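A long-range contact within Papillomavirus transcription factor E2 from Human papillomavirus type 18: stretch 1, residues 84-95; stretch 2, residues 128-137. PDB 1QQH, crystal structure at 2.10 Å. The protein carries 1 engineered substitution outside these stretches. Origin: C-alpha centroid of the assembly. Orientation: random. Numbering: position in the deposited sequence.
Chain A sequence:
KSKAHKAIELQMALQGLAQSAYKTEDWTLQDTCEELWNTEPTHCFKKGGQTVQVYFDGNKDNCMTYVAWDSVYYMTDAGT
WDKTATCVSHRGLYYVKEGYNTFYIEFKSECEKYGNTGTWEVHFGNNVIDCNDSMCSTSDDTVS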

# COMPACT_ATOMS: atom_id res chain seq x y z
N THR A 84 16.55 1.74 8.87
CA THR A 84 17.98 1.44 8.91
C THR A 84 18.39 0.47 7.82
O THR A 84 17.55 -0.08 7.10
CB THR A 84 18.39 0.87 10.28
OG1 THR A 84 19.82 0.77 10.33
CG2 THR A 84 17.78 -0.50 10.50
N ALA A 85 19.69 0.27 7.67
CA ALA A 85 20.19 -0.63 6.64
C ALA A 85 20.37 -2.06 7.13
O ALA A 85 20.40 -2.32 8.34
CB ALA A 85 21.53 -0.12 6.12
N THR A 86 20.46 -2.98 6.19
CA THR A 86 20.69 -4.36 6.55
C THR A 86 22.20 -4.52 6.49
O THR A 86 22.85 -4.01 5.57
CB THR A 86 20.06 -5.34 5.55
OG1 THR A 86 18.68 -5.54 5.89
CG2 THR A 86 20.78 -6.68 5.58
N CYS A 87 22.77 -5.19 7.47
CA CYS A 87 24.20 -5.42 7.49
C CYS A 87 24.50 -6.86 7.16
O CYS A 87 23.86 -7.78 7.68
CB CYS A 87 24.78 -5.06 8.85
SG CYS A 87 24.72 -3.30 9.18
N VAL A 88 25.47 -7.04 6.28
CA VAL A 88 25.90 -8.35 5.83
C VAL A 88 27.28 -8.69 6.38
O VAL A 88 28.28 -8.14 5.94
CB VAL A 88 25.97 -8.39 4.28
CG1 VAL A 88 26.35 -9.77 3.81
CG2 VAL A 88 24.63 -7.96 3.69
N SER A 89 27.33 -9.60 7.35
CA SER A 89 28.61 -10.02 7.92
C SER A 89 28.78 -11.52 7.68
O SER A 89 27.88 -12.16 7.15
CB SER A 89 28.65 -9.77 9.42
OG SER A 89 27.76 -10.66 10.09
N HIS A 90 29.92 -12.06 8.07
CA HIS A 90 30.18 -13.49 7.90
C HIS A 90 29.24 -14.27 8.84
O HIS A 90 28.91 -15.42 8.57
CB HIS A 90 31.64 -13.80 8.23
CG HIS A 90 32.02 -15.24 8.01
ND1 HIS A 90 31.95 -16.18 9.02
CD2 HIS A 90 32.42 -15.90 6.90
CE1 HIS A 90 32.31 -17.36 8.53
NE2 HIS A 90 32.59 -17.22 7.25
N ARG A 91 28.80 -13.62 9.91
CA ARG A 91 27.89 -14.26 10.86
C ARG A 91 26.45 -14.35 10.35
O ARG A 91 25.71 -15.27 10.72
CB ARG A 91 27.91 -13.52 12.20
CG ARG A 91 26.82 -14.01 13.15
CD ARG A 91 26.87 -13.36 14.52
NE ARG A 91 25.63 -13.63 15.25
CZ ARG A 91 25.35 -13.16 16.46
NH1 ARG A 91 26.22 -12.39 17.10
NH2 ARG A 91 24.19 -13.45 17.03
N GLY A 92 26.04 -13.41 9.51
CA GLY A 92 24.68 -13.43 8.99
C GLY A 92 24.18 -12.05 8.62
O GLY A 92 24.98 -11.12 8.44
N LEU A 93 22.86 -11.91 8.49
CA LEU A 93 22.27 -10.62 8.14
C LEU A 93 21.61 -10.01 9.36
O LEU A 93 20.89 -10.69 10.10
CB LEU A 93 21.22 -10.78 7.04
CG LEU A 93 21.64 -11.51 5.77
CD1 LEU A 93 20.48 -11.47 4.78
CD2 LEU A 93 22.89 -10.86 5.17
N TYR A 94 21.84 -8.73 9.59
CA TYR A 94 21.25 -8.07 10.73
C TYR A 94 20.97 -6.60 10.44
O TYR A 94 21.40 -6.06 9.42
CB TYR A 94 22.19 -8.20 11.95
CG TYR A 94 23.50 -7.43 11.85
CD1 TYR A 94 23.60 -6.13 12.35
CD2 TYR A 94 24.63 -7.99 11.26
CE1 TYR A 94 24.80 -5.41 12.28
CE2 TYR A 94 25.83 -7.29 11.18
CZ TYR A 94 25.91 -6.00 11.69
OH TYR A 94 27.09 -5.29 11.61
N TYR A 95 20.23 -5.98 11.33
CA TYR A 95 19.96 -4.56 11.23
C TYR A 95 20.11 -4.08 12.67
O TYR A 95 19.88 -4.84 13.61
CB TYR A 95 18.55 -4.29 10.68
CG TYR A 95 17.39 -4.80 11.50
CD1 TYR A 95 16.64 -3.94 12.31
CD2 TYR A 95 16.99 -6.14 11.42
CE1 TYR A 95 15.53 -4.40 13.01
CE2 TYR A 95 15.88 -6.60 12.12
CZ TYR A 95 15.15 -5.73 12.91
OH TYR A 95 14.05 -6.19 13.58
N VAL A 128 33.82 -9.88 -1.08
CA VAL A 128 33.79 -11.07 -0.25
C VAL A 128 33.80 -10.58 1.18
O VAL A 128 34.74 -9.91 1.60
CB VAL A 128 35.01 -11.97 -0.49
CG1 VAL A 128 35.16 -12.96 0.66
CG2 VAL A 128 34.85 -12.73 -1.79
N ILE A 129 32.75 -10.90 1.92
CA ILE A 129 32.64 -10.45 3.30
C ILE A 129 33.11 -11.46 4.33
O ILE A 129 32.33 -12.29 4.81
CB ILE A 129 31.20 -10.04 3.63
CG1 ILE A 129 30.78 -8.90 2.69
CG2 ILE A 129 31.09 -9.60 5.08
CD1 ILE A 129 29.46 -8.29 3.04
N ASP A 130 34.39 -11.39 4.67
CA ASP A 130 34.97 -12.27 5.67
C ASP A 130 35.29 -11.38 6.87
O ASP A 130 34.39 -10.74 7.42
CB ASP A 130 36.24 -12.94 5.14
CG ASP A 130 37.18 -11.96 4.45
OD1 ASP A 130 37.49 -10.91 5.04
OD2 ASP A 130 37.61 -12.26 3.31
N CYS A 131 36.56 -11.35 7.26
CA CYS A 131 37.00 -10.51 8.37
C CYS A 131 35.97 -10.39 9.49
O CYS A 131 35.18 -11.30 9.73
CB CYS A 131 37.35 -9.12 7.83
SG CYS A 131 36.03 -8.35 6.85
N ASN A 132 36.00 -9.25 10.17
CA ASN A 132 35.07 -8.98 11.25
C ASN A 132 34.21 -7.80 10.86
O ASN A 132 33.48 -7.24 11.69
CB ASN A 132 35.82 -8.67 12.54
CG ASN A 132 36.40 -9.91 13.19
OD1 ASN A 132 37.13 -10.67 12.55
ND2 ASN A 132 36.09 -10.12 14.47
N ASP A 133 34.30 -7.41 9.60
CA ASP A 133 33.52 -6.29 9.10
C ASP A 133 32.26 -6.79 8.43
O ASP A 133 31.86 -7.94 8.58
CB ASP A 133 34.32 -5.46 8.10
CG ASP A 133 35.50 -4.77 8.74
OD1 ASP A 133 35.31 -4.11 9.79
OD2 ASP A 133 36.62 -4.87 8.19
N SER A 134 31.63 -5.89 7.68
CA SER A 134 30.41 -6.23 6.97
C SER A 134 30.01 -5.04 6.12
O SER A 134 30.42 -3.91 6.37
CB SER A 134 29.29 -6.54 7.96
OG SER A 134 28.83 -5.37 8.60
N MET A 135 29.23 -5.31 5.08
CA MET A 135 28.77 -4.25 4.21
C MET A 135 27.31 -3.98 4.54
O MET A 135 26.64 -4.82 5.15
CB MET A 135 28.90 -4.65 2.75
CG MET A 135 30.34 -4.82 2.26
SD MET A 135 30.64 -3.91 0.70
CE MET A 135 29.45 -4.69 -0.42
N CYS A 136 26.83 -2.81 4.15
CA CYS A 136 25.44 -2.44 4.39
C CYS A 136 25.12 -1.25 3.52
O CYS A 136 26.02 -0.55 3.06
CB CYS A 136 25.20 -2.05 5.85
SG CYS A 136 26.67 -2.02 6.92
N SER A 137 23.84 -1.03 3.28
CA SER A 137 23.41 0.10 2.49
C SER A 137 23.73 1.33 3.34
O SER A 137 24.11 1.20 4.51
CB SER A 137 21.90 0.02 2.24
OG SER A 137 21.44 1.16 1.53
O HOH W 1 21.58 -3.18 3.51
O HOH W 2 32.18 -10.54 8.92

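The backbone hydrogen bonds come first. The strand around Val-88 runs antiparallel to the weakly bonded strand around Met-135, and these two residues pair: Val-88 N donates to Met-135 O at 2.8 Å, almost linearly, while Met-135 N donates to Val-88 O at 3.1 Å along a more bent path, though the position of that oxygen is less certain. Beta-branched Val-88 suits an extended backbone.

Where direct pairing gives out, water takes over. Beyond one end of the paired segment, one water lies 2.6 Å from Thr-86 O and accepts from Ser-137 N (3.1 Å). Beyond the other, a second accepts from His-90 N (2.9 Å) and lies 2.7 Å from Asp-130 O and 2.6 Å from Asp-133 O, tying the loop to the turn.

Apolar contacts add to the pairing. Val-88 CG1 meets Ile-129 CD1 at 3.5 Å; the longer arm of isoleucine carries its methyl to the valine. On the sheet face shared by Cys-87, Ser-89, Ser-134 and Cys-136, Cys-87 SG lies 3.2 Å from Cys-136 SG, too far for a disulfide. The small Ala-85 sets its CB 4.2 Å from Cys-136 CB.

Side-chain polar contacts are sparse: Ser-134 OG donates a weak hydrogen bond to Tyr-94 OH at 3.5 Å, the long tyrosine side chain bringing its hydroxyl within reach.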